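Local coordinates for intracellular protein transport protein USO1 (Saccharomyces cerevisiae S288c, PDB 6LSU) that is required for protein transport from the ER to the Golgi complex, acting as a homodimeric membrane tether whose globular head carries armadillo repeats, at residues Leu374-Pro386 against Gly397-Ile409. Residues are numbered along the deposited sequence; the frame is centred on the assembly and turned at random.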
loop_
_atom_site.group_PDB
_atom_site.type_symbol
_atom_site.label_atom_id
_atom_site.label_comp_id
_atom_site.label_asym_id
_atom_site.label_seq_id
_atom_site.Cartn_x
_atom_site.Cartn_y
_atom_site.Cartn_z
ATOM N N LEU A 374 16.269 3.584 -17.192
ATOM C CA LEU A 374 16.821 4.498 -18.222
ATOM C C LEU A 374 15.690 5.307 -18.892
ATOM O O LEU A 374 15.906 6.448 -19.214
ATOM C CB LEU A 374 17.670 3.688 -19.197
ATOM C CG LEU A 374 18.987 3.221 -18.585
ATOM C CD1 LEU A 374 19.658 2.228 -19.490
ATOM C CD2 LEU A 374 19.918 4.386 -18.352
ATOM N N GLU A 375 14.461 4.815 -18.945
ATOM C CA GLU A 375 13.375 5.612 -19.560
ATOM C C GLU A 375 12.976 6.712 -18.578
ATOM O O GLU A 375 12.795 7.893 -19.012
ATOM C CB GLU A 375 12.246 4.682 -19.969
ATOM C CG GLU A 375 12.541 4.043 -21.303
ATOM C CD GLU A 375 12.474 5.036 -22.456
ATOM O OE1 GLU A 375 13.551 5.436 -23.012
ATOM O OE2 GLU A 375 11.340 5.420 -22.800
ATOM N N PHE A 376 12.898 6.310 -17.300
ATOM C CA PHE A 376 12.580 7.179 -16.141
ATOM C C PHE A 376 13.488 8.408 -16.120
ATOM O O PHE A 376 13.012 9.549 -15.975
ATOM C CB PHE A 376 12.702 6.376 -14.847
ATOM C CG PHE A 376 11.976 7.037 -13.708
ATOM C CD1 PHE A 376 10.595 6.963 -13.628
ATOM C CD2 PHE A 376 12.682 7.764 -12.759
ATOM C CE1 PHE A 376 9.931 7.586 -12.590
ATOM C CE2 PHE A 376 12.019 8.419 -11.748
ATOM C CZ PHE A 376 10.651 8.337 -11.657
ATOM N N SER A 377 14.781 8.203 -16.278
ATOM C CA SER A 377 15.789 9.288 -16.233
ATOM C C SER A 377 15.545 10.337 -17.314
ATOM O O SER A 377 16.159 11.344 -17.212
ATOM C CB SER A 377 17.156 8.776 -16.399
ATOM O OG SER A 377 17.244 8.259 -17.708
ATOM N N LYS A 378 14.670 10.098 -18.296
ATOM C CA LYS A 378 14.415 11.029 -19.439
ATOM C C LYS A 378 13.060 11.703 -19.307
ATOM O O LYS A 378 12.729 12.623 -20.111
ATOM C CB LYS A 378 14.506 10.284 -20.763
ATOM C CG LYS A 378 15.746 9.408 -20.900
ATOM C CD LYS A 378 16.039 9.034 -22.312
ATOM C CE LYS A 378 15.100 7.991 -22.867
ATOM N NZ LYS A 378 15.727 7.297 -24.006
ATOM N N ILE A 379 12.303 11.326 -18.278
ATOM C CA ILE A 379 10.962 11.926 -18.072
ATOM C C ILE A 379 11.096 13.322 -17.435
ATOM O O ILE A 379 11.824 13.509 -16.414
ATOM C CB ILE A 379 10.090 10.992 -17.265
ATOM C CG1 ILE A 379 10.048 9.626 -17.934
ATOM C CG2 ILE A 379 8.741 11.645 -17.073
ATOM C CD1 ILE A 379 9.267 8.590 -17.171
ATOM N N ASP A 380 10.379 14.272 -18.035
ATOM C CA ASP A 380 10.295 15.697 -17.646
ATOM C C ASP A 380 8.822 16.012 -17.352
ATOM O O ASP A 380 7.920 15.431 -17.981
ATOM C CB ASP A 380 10.840 16.605 -18.743
ATOM C CG ASP A 380 12.341 16.489 -18.982
ATOM O OD1 ASP A 380 13.110 16.385 -17.968
ATOM O OD2 ASP A 380 12.746 16.509 -20.188
ATOM N N VAL A 381 8.546 16.908 -16.421
ATOM C CA VAL A 381 7.127 17.246 -16.156
ATOM C C VAL A 381 6.950 18.742 -16.382
ATOM O O VAL A 381 7.819 19.550 -16.084
ATOM C CB VAL A 381 6.645 16.682 -14.807
ATOM C CG1 VAL A 381 7.769 16.552 -13.815
ATOM C CG2 VAL A 381 5.475 17.441 -14.213
ATOM N N PRO A 382 5.879 19.119 -17.094
ATOM C CA PRO A 382 5.582 20.513 -17.422
ATOM C C PRO A 382 5.308 21.284 -16.120
ATOM O O PRO A 382 4.610 20.747 -15.254
ATOM C CB PRO A 382 4.313 20.383 -18.278
ATOM C CG PRO A 382 3.668 19.117 -17.713
ATOM C CD PRO A 382 4.863 18.196 -17.610
ATOM N N TYR A 383 5.872 22.482 -15.990
ATOM C CA TYR A 383 5.569 23.442 -14.903
ATOM C C TYR A 383 5.159 24.780 -15.532
ATOM O O TYR A 383 5.473 25.035 -16.725
ATOM C CB TYR A 383 6.740 23.487 -13.917
ATOM C CG TYR A 383 6.585 22.395 -12.898
ATOM C CD1 TYR A 383 7.049 21.115 -13.142
ATOM C CD2 TYR A 383 5.843 22.599 -11.746
ATOM C CE1 TYR A 383 6.876 20.094 -12.221
ATOM C CE2 TYR A 383 5.658 21.590 -10.810
ATOM C CZ TYR A 383 6.183 20.327 -11.048
ATOM O OH TYR A 383 6.021 19.299 -10.160
ATOM N N PHE A 384 4.404 25.589 -14.774
ATOM C CA PHE A 384 3.915 26.953 -15.189
ATOM C C PHE A 384 4.701 28.105 -14.454
ATOM O O PHE A 384 4.946 28.073 -13.201
ATOM C CB PHE A 384 2.365 26.995 -15.153
ATOM C CG PHE A 384 1.816 28.339 -15.549
ATOM C CD1 PHE A 384 1.865 28.696 -16.884
ATOM C CD2 PHE A 384 1.331 29.253 -14.616
ATOM C CE1 PHE A 384 1.397 29.931 -17.297
ATOM C CE2 PHE A 384 0.863 30.491 -15.030
ATOM C CZ PHE A 384 0.898 30.827 -16.371
ATOM N N ASP A 385 5.189 29.068 -15.254
ATOM C CA ASP A 385 5.627 30.452 -14.902
ATOM C C ASP A 385 6.766 30.500 -13.877
ATOM O O ASP A 385 6.940 29.633 -13.020
ATOM C CB ASP A 385 4.443 31.369 -14.540
ATOM C CG ASP A 385 4.014 31.467 -13.075
ATOM O OD1 ASP A 385 4.674 30.872 -12.207
ATOM O OD2 ASP A 385 3.002 32.147 -12.812
ATOM N N PRO A 386 7.614 31.543 -14.008
ATOM C CA PRO A 386 8.656 31.905 -13.051
ATOM C C PRO A 386 8.436 33.328 -12.495
ATOM O O PRO A 386 7.283 33.730 -12.335
ATOM C CB PRO A 386 9.824 31.785 -14.052
ATOM C CG PRO A 386 9.255 32.319 -15.383
ATOM C CD PRO A 386 7.751 32.372 -15.206
ATOM N N GLY A 397 8.970 31.269 -23.101
ATOM C CA GLY A 397 7.821 30.393 -22.782
ATOM C C GLY A 397 7.660 30.188 -21.275
ATOM O O GLY A 397 8.608 29.753 -20.621
ATOM N N PRO A 398 6.457 30.448 -20.692
ATOM C CA PRO A 398 6.234 30.351 -19.242
ATOM C C PRO A 398 6.202 28.897 -18.732
ATOM O O PRO A 398 6.366 28.666 -17.547
ATOM C CB PRO A 398 4.840 30.979 -19.071
ATOM C CG PRO A 398 4.133 30.593 -20.357
ATOM C CD PRO A 398 5.208 30.762 -21.414
ATOM N N ILE A 399 5.960 27.958 -19.650
ATOM C CA ILE A 399 6.053 26.489 -19.422
ATOM C C ILE A 399 7.538 26.123 -19.354
ATOM O O ILE A 399 8.278 26.481 -20.294
ATOM C CB ILE A 399 5.334 25.683 -20.524
ATOM C CG1 ILE A 399 4.038 26.347 -21.014
ATOM C CG2 ILE A 399 5.095 24.256 -20.050
ATOM C CD1 ILE A 399 4.174 27.161 -22.308
ATOM N N LYS A 400 7.946 25.436 -18.287
ATOM C CA LYS A 400 9.319 24.911 -18.091
ATOM C C LYS A 400 9.200 23.403 -17.834
ATOM O O LYS A 400 8.221 22.996 -17.219
ATOM C CB LYS A 400 10.002 25.709 -16.977
ATOM C CG LYS A 400 11.431 25.279 -16.658
ATOM C CD LYS A 400 12.335 25.071 -17.885
ATOM C CE LYS A 400 13.808 24.941 -17.542
ATOM N NZ LYS A 400 14.573 24.265 -18.618
ATOM N N LEU A 401 10.084 22.587 -18.405
ATOM C CA LEU A 401 10.080 21.131 -18.163
ATOM C C LEU A 401 11.122 20.818 -17.100
ATOM O O LEU A 401 12.284 21.187 -17.300
ATOM C CB LEU A 401 10.402 20.414 -19.467
ATOM C CG LEU A 401 9.329 20.552 -20.540
ATOM C CD1 LEU A 401 9.913 20.208 -21.893
ATOM C CD2 LEU A 401 8.137 19.664 -20.238
ATOM N N ILE A 402 10.717 20.201 -15.992
ATOM C CA ILE A 402 11.671 19.786 -14.925
ATOM C C ILE A 402 11.792 18.278 -14.971
ATOM O O ILE A 402 10.804 17.571 -15.126
ATOM C CB ILE A 402 11.239 20.307 -13.546
ATOM C CG1 ILE A 402 11.146 21.842 -13.541
ATOM C CG2 ILE A 402 12.185 19.811 -12.483
ATOM C CD1 ILE A 402 9.785 22.376 -13.891
ATOM N N PRO A 403 13.021 17.753 -14.844
ATOM C CA PRO A 403 13.240 16.320 -14.714
ATOM C C PRO A 403 12.573 15.768 -13.453
ATOM O O PRO A 403 12.673 16.362 -12.409
ATOM C CB PRO A 403 14.743 16.151 -14.627
ATOM C CG PRO A 403 15.289 17.423 -15.146
ATOM C CD PRO A 403 14.272 18.499 -14.818
ATOM N N VAL A 404 11.865 14.642 -13.626
ATOM C CA VAL A 404 11.148 13.915 -12.532
ATOM C C VAL A 404 12.146 13.633 -11.397
ATOM O O VAL A 404 11.867 13.910 -10.250
ATOM C CB VAL A 404 10.442 12.697 -13.134
ATOM C CG1 VAL A 404 10.605 11.402 -12.351
ATOM C CG2 VAL A 404 8.981 13.028 -13.330
ATOM N N VAL A 405 13.366 13.264 -11.687
ATOM C CA VAL A 405 14.291 12.888 -10.576
ATOM C C VAL A 405 14.540 14.120 -9.686
ATOM O O VAL A 405 14.539 13.973 -8.469
ATOM C CB VAL A 405 15.579 12.262 -11.103
ATOM C CG1 VAL A 405 16.580 12.042 -9.992
ATOM C CG2 VAL A 405 15.257 10.969 -11.803
ATOM N N SER A 406 14.787 15.284 -10.286
ATOM C CA SER A 406 14.892 16.587 -9.573
ATOM C C SER A 406 13.667 16.827 -8.665
ATOM O O SER A 406 13.884 17.065 -7.448
ATOM C CB SER A 406 15.095 17.713 -10.585
ATOM O OG SER A 406 16.382 17.569 -11.173
ATOM N N ILE A 407 12.432 16.715 -9.166
ATOM C CA ILE A 407 11.205 16.917 -8.323
ATOM C C ILE A 407 11.215 15.946 -7.138
ATOM O O ILE A 407 10.822 16.296 -6.097
ATOM C CB ILE A 407 9.908 16.775 -9.118
ATOM C CG1 ILE A 407 9.908 17.680 -10.346
ATOM C CG2 ILE A 407 8.691 17.081 -8.230
ATOM C CD1 ILE A 407 8.614 17.668 -11.033
ATOM N N LEU A 408 11.612 14.707 -7.331
ATOM C CA LEU A 408 11.611 13.728 -6.236
ATOM C C LEU A 408 12.527 14.247 -5.120
ATOM O O LEU A 408 12.119 14.285 -3.990
ATOM C CB LEU A 408 12.060 12.362 -6.760
ATOM C CG LEU A 408 11.032 11.667 -7.639
ATOM C CD1 LEU A 408 11.575 10.334 -8.113
ATOM C CD2 LEU A 408 9.717 11.407 -6.914
ATOM N N ILE A 409 13.734 14.627 -5.486
ATOM C CA ILE A 409 14.790 15.050 -4.531
ATOM C C ILE A 409 14.319 16.316 -3.846
ATOM O O ILE A 409 14.435 16.424 -2.643
ATOM C CB ILE A 409 16.117 15.235 -5.265
ATOM C CG1 ILE A 409 16.623 13.861 -5.734
ATOM C CG2 ILE A 409 17.099 15.916 -4.328
ATOM C CD1 ILE A 409 17.867 13.904 -6.605
HETATM O O HOH W 1 13.766 12.711 -14.230
#
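Val381 and Ile402 pair through their backbones in a two-stranded antiparallel beta hairpin, strands 380-384 and 399-403, inserted in ARM repeat 7 of the globular head. Val381 N donates to Ile402 O at 2.7 Å, and Ile402 N returns a bond to Val381 O. Tyr383 and Lys400 repeat this double link. The tight part lies at the hairpin base. There Val404, starting helix 404-414, turns CG1 to the Phe376 ring and CG2 to Val381 CG1, 3.8 Å away. With CG anti to the backbone N (chi1 -161°), the Phe376 ring reaches the helix, and Leu408 CD1 sits at the ring edge, 4.1 Å from CE2. Leu342 and Tyr434 also touch Phe376. Further out, the Tyr383 ring packs against the ends of Ile402 and Ile407. Replacing Tyr383 by an alanine would probably leave the ends of these two isoleucines less covered. The other face, with Pro382, Phe384, Ile399 and Leu401, is loose and solvent-exposed; Leu401 CD2 comes only within 3.9 Å of Pro382 CA. At the base, Ile379 O accepts Val404 N at 3.0 Å, with an N-H...O angle of 177°, and also a water that bridges to Val405 N.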